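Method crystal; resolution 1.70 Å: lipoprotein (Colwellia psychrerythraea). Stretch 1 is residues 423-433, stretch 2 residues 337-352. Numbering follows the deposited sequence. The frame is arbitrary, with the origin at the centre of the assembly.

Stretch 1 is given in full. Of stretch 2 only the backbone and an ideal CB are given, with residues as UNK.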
# COMPACT_ATOMS: atom_id res chain seq x y z
N ASP A 423 10.67 -16.93 8.00
CA ASP A 423 10.15 -18.12 8.69
C ASP A 423 9.40 -19.02 7.69
O ASP A 423 8.37 -18.60 7.13
CB ASP A 423 9.15 -17.63 9.71
CG ASP A 423 8.57 -18.78 10.57
OD1 ASP A 423 8.99 -19.98 10.37
OD2 ASP A 423 7.67 -18.47 11.41
N MET A 424 9.89 -20.24 7.52
CA MET A 424 9.27 -21.14 6.55
C MET A 424 7.84 -21.51 7.03
O MET A 424 6.95 -21.78 6.22
CB MET A 424 10.16 -22.34 6.19
CG MET A 424 11.40 -22.04 5.22
SD MET A 424 11.07 -21.17 3.69
CE MET A 424 11.10 -19.40 4.29
N LYS A 425 7.61 -21.51 8.34
CA LYS A 425 6.29 -21.86 8.86
C LYS A 425 5.24 -20.82 8.46
O LYS A 425 4.04 -21.13 8.38
CB LYS A 425 6.29 -22.08 10.38
CG LYS A 425 7.50 -22.83 10.96
CD LYS A 425 7.55 -24.30 10.54
CE LYS A 425 8.19 -25.26 11.61
NZ LYS A 425 8.16 -24.69 13.00
N ALA A 426 5.69 -19.61 8.17
CA ALA A 426 4.87 -18.50 7.72
C ALA A 426 4.64 -18.51 6.19
O ALA A 426 3.99 -17.65 5.66
CB ALA A 426 5.52 -17.16 8.17
N ASN A 427 5.27 -19.46 5.51
CA ASN A 427 5.19 -19.64 4.05
C ASN A 427 4.73 -21.02 3.65
O ASN A 427 5.41 -21.69 2.87
CB ASN A 427 6.56 -19.40 3.42
CG ASN A 427 6.98 -17.90 3.45
OD1 ASN A 427 7.79 -17.47 4.32
ND2 ASN A 427 6.46 -17.15 2.55
N PRO A 428 3.61 -21.47 4.22
CA PRO A 428 3.15 -22.79 3.85
C PRO A 428 2.99 -22.87 2.33
O PRO A 428 2.52 -21.95 1.66
CB PRO A 428 1.79 -22.91 4.53
CG PRO A 428 1.29 -21.51 4.71
CD PRO A 428 2.60 -20.72 5.00
N LYS A 429 3.31 -24.02 1.78
CA LYS A 429 3.25 -24.14 0.35
C LYS A 429 1.90 -23.81 -0.27
O LYS A 429 1.85 -23.34 -1.42
CB LYS A 429 3.68 -25.49 -0.14
CG LYS A 429 5.17 -25.82 0.27
CD LYS A 429 5.64 -27.07 -0.45
CE LYS A 429 7.07 -27.46 -0.04
NZ LYS A 429 7.58 -28.61 -0.84
N PHE A 430 0.85 -24.15 0.44
CA PHE A 430 -0.55 -23.97 -0.06
C PHE A 430 -1.01 -22.51 -0.11
O PHE A 430 -2.08 -22.23 -0.59
CB PHE A 430 -1.54 -24.81 0.74
CG PHE A 430 -1.53 -24.57 2.23
CD1 PHE A 430 -2.08 -23.43 2.77
CD2 PHE A 430 -1.05 -25.54 3.10
CE1 PHE A 430 -2.13 -23.21 4.10
CE2 PHE A 430 -1.08 -25.34 4.50
CZ PHE A 430 -1.62 -24.21 5.01
N GLY A 431 -0.20 -21.59 0.44
CA GLY A 431 -0.54 -20.17 0.38
C GLY A 431 0.23 -19.33 -0.62
O GLY A 431 -0.09 -18.14 -0.84
N LEU A 432 1.23 -19.93 -1.25
CA LEU A 432 2.12 -19.17 -2.10
C LEU A 432 1.56 -18.79 -3.47
O LEU A 432 1.92 -17.73 -3.98
CB LEU A 432 3.44 -19.89 -2.21
CG LEU A 432 4.60 -19.20 -2.90
CD1 LEU A 432 4.95 -17.88 -2.19
CD2 LEU A 432 5.90 -20.17 -2.92
N LYS A 433 0.77 -19.65 -4.10
CA LYS A 433 0.20 -19.30 -5.39
C LYS A 433 -0.66 -18.05 -5.23
O LYS A 433 -0.46 -17.05 -5.95
CB LYS A 433 -0.64 -20.45 -5.98
CG LYS A 433 0.12 -21.48 -6.73
CD LYS A 433 -0.90 -22.52 -7.34
CE LYS A 433 -0.27 -23.60 -8.10
NZ LYS A 433 -1.22 -24.67 -8.51
N UNK A 337 -8.46 -26.50 11.19
CA UNK A 337 -8.00 -27.41 10.14
C UNK A 337 -6.85 -26.80 9.33
O UNK A 337 -5.85 -27.48 8.99
CB UNK A 337 -9.16 -27.77 9.21
N UNK A 338 -6.93 -25.50 9.04
CA UNK A 338 -5.85 -24.84 8.34
C UNK A 338 -4.56 -24.77 9.18
O UNK A 338 -3.44 -24.95 8.65
CB UNK A 338 -6.29 -23.43 7.94
N UNK A 339 -4.71 -24.58 10.48
CA UNK A 339 -3.54 -24.68 11.39
C UNK A 339 -2.89 -26.04 11.35
O UNK A 339 -1.67 -26.15 11.27
CB UNK A 339 -3.95 -24.37 12.83
N UNK A 340 -3.70 -27.11 11.35
CA UNK A 340 -3.23 -28.47 11.27
C UNK A 340 -2.48 -28.70 9.95
O UNK A 340 -1.40 -29.28 9.95
CB UNK A 340 -4.40 -29.44 11.41
N UNK A 341 -3.01 -28.19 8.84
CA UNK A 341 -2.35 -28.41 7.59
C UNK A 341 -0.99 -27.71 7.61
O UNK A 341 -0.06 -28.18 7.03
CB UNK A 341 -3.22 -27.92 6.43
N UNK A 342 -0.90 -26.52 8.21
CA UNK A 342 0.34 -25.76 8.21
C UNK A 342 1.44 -26.53 8.98
O UNK A 342 2.62 -26.22 8.80
CB UNK A 342 0.11 -24.38 8.83
N UNK A 343 1.11 -27.58 9.74
CA UNK A 343 2.09 -28.37 10.46
C UNK A 343 2.61 -29.54 9.66
O UNK A 343 3.65 -30.12 10.03
CB UNK A 343 1.49 -28.88 11.77
N UNK A 344 2.00 -29.85 8.51
CA UNK A 344 2.41 -31.05 7.83
C UNK A 344 3.61 -30.87 6.94
O UNK A 344 3.74 -29.86 6.26
CB UNK A 344 1.24 -31.59 7.00
N UNK A 345 4.52 -31.87 6.94
CA UNK A 345 5.72 -31.65 6.21
C UNK A 345 5.56 -31.41 4.70
O UNK A 345 6.41 -30.75 4.09
CB UNK A 345 6.64 -32.85 6.44
N UNK A 346 4.54 -31.98 4.06
CA UNK A 346 4.34 -31.78 2.67
C UNK A 346 4.10 -30.30 2.34
O UNK A 346 4.20 -29.97 1.19
CB UNK A 346 3.17 -32.64 2.19
N UNK A 347 3.74 -29.48 3.31
CA UNK A 347 3.39 -28.06 3.11
C UNK A 347 4.49 -27.11 3.58
O UNK A 347 4.26 -25.88 3.61
CB UNK A 347 2.09 -27.73 3.85
N UNK A 348 5.66 -27.63 3.93
CA UNK A 348 6.72 -26.78 4.54
C UNK A 348 8.00 -26.91 3.76
O UNK A 348 8.53 -28.04 3.53
CB UNK A 348 6.97 -27.16 6.00
N UNK A 349 8.54 -25.78 3.32
CA UNK A 349 9.88 -25.76 2.81
C UNK A 349 10.87 -25.93 3.94
O UNK A 349 10.61 -25.52 5.09
CB UNK A 349 10.15 -24.46 2.04
N UNK A 350 12.00 -26.52 3.60
CA UNK A 350 13.04 -26.75 4.59
C UNK A 350 13.58 -25.40 5.07
O UNK A 350 13.73 -24.46 4.27
CB UNK A 350 14.16 -27.62 4.01
N UNK A 351 13.93 -25.30 6.37
CA UNK A 351 14.54 -24.05 6.82
C UNK A 351 16.07 -24.08 6.53
O UNK A 351 16.89 -24.52 7.37
CB UNK A 351 14.27 -23.83 8.31
N UNK A 352 16.42 -23.76 5.29
CA UNK A 352 17.79 -23.91 4.78
C UNK A 352 17.90 -23.03 3.57
O UNK A 352 16.87 -22.54 3.03
CB UNK A 352 18.13 -25.36 4.44

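Positions 337, 339 and 340 sit on a helix with nothing of stretch 1 within 5.5 Å of their ideal CB atoms, so stretch 1 sets no rule; they are Arg337, Val339 and Ala340. Position 338 points sideways, yet the ring of Phe430 lies beyond it, and a long, flexible apolar chain could get there. It is Met338, whose CE ends 3.7 Å from Phe430 CE1.

At 341 the CB points toward stretch 1, with the ideal atom 3.9 Å from Phe430 CE2. An apolar, helix-compatible residue such as alanine, leucine or methionine would suit; Leu341 supplies its CB, 3.8 Å from Phe430 CE2.

Position 342 looks sideways between Phe430, Pro428 and the carbonyl of Lys425. A short polar chain able to donate to that oxygen fits, as would a small apolar one. The residue is Asn342, with its side-chain amide beside Lys425 O and Pro428 CB.

Positions 343, 344 and 345 meet open space and are Glu343, Glu344 and Pro345. Stretch 1 sets no demand at 346, and a polar residue is one of many that would do. Arg346 turns back on its own stretch, forming a salt bridge from NE to Glu344 OE1 (2.8 Å), while its backbone O takes a hydrogen bond from a water that also binds Lys429 NZ.

Position 347 is anchored by its backbone: Lys429 N donates to the carbonyl O of 347 at 2.8 Å, nearly straight at 165°. Its ideal CB lies 3.9 Å from Phe430 CD2, inviting an aromatic or a branched apolar chain. Phe347 presents a ring face to the edge of Phe430, centroids 5.1 Å apart and planes at 79°.

At 348 the CB points away, but the aliphatic part of Lys425 runs nearby, so a medium apolar chain could fold back over it. Leu348 does so, CD2 lying 4.1 Å from Lys425 CD.

Position 349 points toward stretch 1, its ideal CB 3.8 Å from Met424 SD and 4.8 Å from Lys429 CE. A large flat side chain could use both neighbours. Tyr349 receives Lys429 CE over its ring face, 3.9 Å from the centroid, with Met424 SD oblique to the ring. Its OH lies 3.4 Å from Leu432 CD2 and shares a water with Lys429 O. Another water joins Tyr349 N to Met424 O and Asn427 O.

Position 350 points away and is unconstrained, a polar residue being one of many possible: Glu350. At 351 the CB points sideways, the ideal CB 4.6 Å from Met424 CG; many would do, and Asp351 is found. Position 352 faces away, so small residues among many would do; Ser352 sits at the N-cap, its side chain capping a backbone N just past the stretch.

Stretch 2 (337-352) RMVALNEEPRFLYEDS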
# COMPACT_ATOMS: atom_id res chain seq x y z
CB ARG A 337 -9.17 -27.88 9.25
CG ARG A 337 -9.92 -29.04 9.92
CD ARG A 337 -11.17 -29.45 9.22
NE ARG A 337 -12.23 -28.46 9.45
CZ ARG A 337 -13.39 -28.40 8.79
NH1 ARG A 337 -13.69 -29.26 7.83
NH2 ARG A 337 -14.31 -27.45 9.09
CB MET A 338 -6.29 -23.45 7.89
CG MET A 338 -7.46 -23.44 6.86
SD MET A 338 -7.22 -24.38 5.34
CE MET A 338 -5.75 -23.55 4.68
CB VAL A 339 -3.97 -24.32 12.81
CG1 VAL A 339 -2.88 -24.74 13.77
CG2 VAL A 339 -4.32 -22.83 12.89
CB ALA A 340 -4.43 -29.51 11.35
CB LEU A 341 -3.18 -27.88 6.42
CG LEU A 341 -4.45 -28.68 6.07
CD1 LEU A 341 -5.39 -27.88 5.14
CD2 LEU A 341 -4.14 -30.05 5.50
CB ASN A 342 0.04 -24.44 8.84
CG ASN A 342 0.94 -23.28 8.39
OD1 ASN A 342 2.16 -23.42 8.18
ND2 ASN A 342 0.35 -22.08 8.43
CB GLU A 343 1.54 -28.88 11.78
CG GLU A 343 0.81 -27.84 12.59
CD GLU A 343 1.67 -27.05 13.52
OE1 GLU A 343 2.93 -27.14 13.33
OE2 GLU A 343 1.06 -26.36 14.42
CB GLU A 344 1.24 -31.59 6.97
CG GLU A 344 0.01 -31.93 7.83
CD GLU A 344 -1.20 -32.42 7.02
OE1 GLU A 344 -1.09 -32.49 5.75
OE2 GLU A 344 -2.26 -32.69 7.69
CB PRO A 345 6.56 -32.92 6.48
CG PRO A 345 5.71 -33.84 7.14
CD PRO A 345 4.54 -33.13 7.70
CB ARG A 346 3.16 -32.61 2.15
CG ARG A 346 1.87 -32.26 2.78
CD ARG A 346 0.75 -33.24 2.32
NE ARG A 346 -0.45 -33.10 3.12
CZ ARG A 346 -1.68 -33.46 2.73
NH1 ARG A 346 -1.92 -34.01 1.51
NH2 ARG A 346 -2.65 -33.29 3.58
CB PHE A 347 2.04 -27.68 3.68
CG PHE A 347 0.89 -28.46 3.10
CD1 PHE A 347 0.71 -28.50 1.71
CD2 PHE A 347 0.00 -29.18 3.90
CE1 PHE A 347 -0.32 -29.22 1.17
CE2 PHE A 347 -1.03 -29.87 3.36
CZ PHE A 347 -1.18 -29.94 1.99
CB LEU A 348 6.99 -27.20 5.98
CG LEU A 348 5.89 -26.98 6.98
CD1 LEU A 348 6.23 -27.76 8.27
CD2 LEU A 348 5.64 -25.47 7.15
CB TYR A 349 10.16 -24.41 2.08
CG TYR A 349 9.31 -24.11 0.88
CD1 TYR A 349 9.58 -24.73 -0.32
CD2 TYR A 349 8.21 -23.29 0.97
CE1 TYR A 349 8.80 -24.47 -1.43
CE2 TYR A 349 7.41 -22.99 -0.14
CZ TYR A 349 7.71 -23.62 -1.33
OH TYR A 349 6.93 -23.40 -2.44
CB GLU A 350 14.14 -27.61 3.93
CG GLU A 350 15.34 -27.85 4.80
CD GLU A 350 16.41 -28.73 4.12
OE1 GLU A 350 17.09 -28.29 3.12
OE2 GLU A 350 16.53 -29.88 4.62
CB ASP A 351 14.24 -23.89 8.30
CG ASP A 351 14.89 -22.66 8.91
OD1 ASP A 351 15.36 -21.73 8.21
OD2 ASP A 351 14.99 -22.67 10.15
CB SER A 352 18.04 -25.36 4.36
OG SER A 352 17.15 -25.76 3.33
O HOH W 1 5.82 -30.73 -0.73
O HOH W 2 9.69 -29.11 1.68
O HOH W 3 7.05 -23.49 4.12
O HOH W 4 4.23 -23.35 -3.11
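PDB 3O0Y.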